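Local coordinates for calcineurin-like phosphoesterase domain-containing protein (Aquifex aeolicus, PDB 1XM7) that is of unknown function but belongs to the calcineurin-like phosphoesterase family, and so probably acts as a hydrolase, at residues I33-N36 with L37-L41. Sequence-based numbering, arbitrary orientation.
Sequences ILTN and LLKVL
Leu37 and Ile33 meet through both backbone and side chain, one helical turn apart. Leu37 N donates to Ile33 O at 3.1 Å. A weak second bond runs from Leu37 N to Leu34 O. Leu38 N is the closer donor to Leu34 O, at 2.9 Å; the carbonyl accepts chiefly from it and only weakly from Leu37 N. Leu38 N lies well out of the carbonyl plane, tilted by 32°. Of the bonds between 33-36 and 37-41, the one from Lys39 N to Thr35 O is the straightest, with an N-H...O angle of 159°. These bonds close the C-terminal turn of helix 29-38. The helix belongs to the calcineurin-like phosphoesterase domain and packs against strand 4-7 and helix 63-69. Lys39 is the first residue to leave helical geometry and centres an inverse gamma turn, marked by a weak bond from Val40 N to Leu38 O. Leu41 N still reaches back to Leu37 O at 3.2 Å. The hydroxyl of Thr35 is bonded to Ile31 O, one turn earlier. Thr35 CG2, anti to the backbone N of Thr35, faces forward and touches Lys39 CE at 3.8 Å. On the buried side, Ile33 CG2 and Leu37 CD1 lie 4.1 Å apart, the two side chains running alongside each other. Both also touch Ile7, while Leu34 and Leu37 pack on Trp67.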
ATOM      1  N   ILE A  33      12.500  -4.759   2.355  1.00 30.97           N
ATOM      2  CA  ILE A  33      11.394  -4.408   1.467  1.00 30.11           C
ATOM      3  C   ILE A  33      11.895  -4.220   0.040  1.00 29.55           C
ATOM      4  O   ILE A  33      11.350  -4.794  -0.898  1.00 30.73           O
ATOM      5  CB  ILE A  33      10.705  -3.090   1.909  1.00 29.73           C
ATOM      6  CG1 ILE A  33       9.859  -3.326   3.167  1.00 28.29           C
ATOM      7  CG2 ILE A  33       9.859  -2.540   0.761  1.00 27.18           C
ATOM      8  CD1 ILE A  33       9.336  -2.038   3.810  1.00 27.41           C
ATOM      9  N   LEU A  34      12.926  -3.394  -0.112  1.00 29.29           N
ATOM     10  CA  LEU A  34      13.515  -3.119  -1.420  1.00 30.43           C
ATOM     11  C   LEU A  34      14.032  -4.391  -2.087  1.00 30.31           C
ATOM     12  O   LEU A  34      14.008  -4.520  -3.310  1.00 29.36           O
ATOM     13  CB  LEU A  34      14.658  -2.116  -1.273  1.00 29.54           C
ATOM     14  CG  LEU A  34      14.220  -0.720  -0.811  1.00 29.96           C
ATOM     15  CD1 LEU A  34      15.447   0.156  -0.560  1.00 26.46           C
ATOM     16  CD2 LEU A  34      13.307  -0.098  -1.868  1.00 27.29           C
ATOM     17  N   THR A  35      14.496  -5.328  -1.271  1.00 30.61           N
ATOM     18  CA  THR A  35      15.005  -6.582  -1.774  1.00 31.44           C
ATOM     19  C   THR A  35      13.870  -7.388  -2.374  1.00 31.53           C
ATOM     20  O   THR A  35      13.959  -7.833  -3.519  1.00 31.29           O
ATOM     21  CB  THR A  35      15.672  -7.389  -0.654  1.00 32.03           C
ATOM     22  OG1 THR A  35      16.911  -6.765  -0.302  1.00 33.83           O
ATOM     23  CG2 THR A  35      15.942  -8.815  -1.104  1.00 33.49           C
ATOM     24  N   ASN A  36      12.792  -7.553  -1.611  1.00 32.28           N
ATOM     25  CA  ASN A  36      11.636  -8.324  -2.076  1.00 33.21           C
ATOM     26  C   ASN A  36      10.964  -7.746  -3.307  1.00 32.91           C
ATOM     27  O   ASN A  36      10.262  -8.454  -4.028  1.00 33.21           O
ATOM     28  CB  ASN A  36      10.616  -8.475  -0.949  1.00 34.40           C
ATOM     29  CG  ASN A  36      11.069  -9.471   0.114  1.00 36.01           C
ATOM     30  OD1 ASN A  36      10.700  -9.360   1.284  1.00 39.78           O
ATOM     31  ND2 ASN A  36      11.865 -10.459  -0.295  1.00 34.89           N
ATOM     32  N   LEU A  37      11.174  -6.458  -3.545  1.00 32.80           N
ATOM     33  CA  LEU A  37      10.599  -5.819  -4.718  1.00 33.33           C
ATOM     34  C   LEU A  37      11.556  -6.066  -5.854  1.00 34.13           C
ATOM     35  O   LEU A  37      11.148  -6.278  -6.995  1.00 33.63           O
ATOM     36  CB  LEU A  37      10.458  -4.314  -4.515  1.00 32.06           C
ATOM     37  CG  LEU A  37       9.388  -3.858  -3.532  1.00 31.83           C
ATOM     38  CD1 LEU A  37       9.524  -2.367  -3.348  1.00 30.99           C
ATOM     39  CD2 LEU A  37       7.994  -4.226  -4.037  1.00 30.69           C
ATOM     40  N   LEU A  38      12.841  -6.040  -5.521  1.00 35.33           N
ATOM     41  CA  LEU A  38      13.886  -6.250  -6.506  1.00 37.71           C
ATOM     42  C   LEU A  38      13.714  -7.571  -7.245  1.00 38.11           C
ATOM     43  O   LEU A  38      13.741  -7.620  -8.482  1.00 36.72           O
ATOM     44  CB  LEU A  38      15.256  -6.234  -5.830  1.00 38.62           C
ATOM     45  CG  LEU A  38      16.418  -5.698  -6.672  1.00 40.56           C
ATOM     46  CD1 LEU A  38      17.724  -5.992  -5.950  1.00 41.71           C
ATOM     47  CD2 LEU A  38      16.423  -6.332  -8.048  1.00 39.86           C
ATOM     48  N   LYS A  39      13.535  -8.646  -6.488  1.00 37.85           N
ATOM     49  CA  LYS A  39      13.399  -9.947  -7.109  1.00 39.88           C
ATOM     50  C   LYS A  39      11.981 -10.318  -7.447  1.00 38.83           C
ATOM     51  O   LYS A  39      11.482 -11.346  -7.014  1.00 42.14           O
ATOM     52  CB  LYS A  39      14.035 -11.028  -6.231  1.00 41.66           C
ATOM     53  CG  LYS A  39      13.739 -10.935  -4.753  1.00 42.80           C
ATOM     54  CD  LYS A  39      14.592 -11.962  -4.025  1.00 43.91           C
ATOM     55  CE  LYS A  39      14.317 -11.993  -2.539  1.00 45.54           C
ATOM     56  NZ  LYS A  39      14.925 -13.210  -1.940  1.00 47.74           N
ATOM     57  N   VAL A  40      11.343  -9.490  -8.258  1.00 37.07           N
ATOM     58  CA  VAL A  40       9.964  -9.730  -8.637  1.00 33.22           C
ATOM     59  C   VAL A  40       9.543  -8.788  -9.773  1.00 33.71           C
ATOM     60  O   VAL A  40       9.032  -9.230 -10.808  1.00 34.18           O
ATOM     61  CB  VAL A  40       9.065  -9.562  -7.390  1.00 32.67           C
ATOM     62  CG1 VAL A  40       7.803  -8.779  -7.719  1.00 31.50           C
ATOM     63  CG2 VAL A  40       8.730 -10.927  -6.828  1.00 28.32           C
ATOM     64  N   LEU A  41       9.784  -7.495  -9.583  1.00 32.43           N
ATOM     65  CA  LEU A  41       9.428  -6.504 -10.580  1.00 32.56           C
ATOM     66  C   LEU A  41      10.157  -6.701 -11.885  1.00 34.60           C
ATOM     67  O   LEU A  41      11.344  -7.030 -11.906  1.00 36.44           O
ATOM     68  CB  LEU A  41       9.750  -5.101 -10.084  1.00 30.59           C
ATOM     69  CG  LEU A  41       8.920  -4.570  -8.925  1.00 30.05           C
ATOM     70  CD1 LEU A  41       9.412  -3.170  -8.555  1.00 28.37           C
ATOM     71  CD2 LEU A  41       7.456  -4.552  -9.328  1.00 26.31           C
TER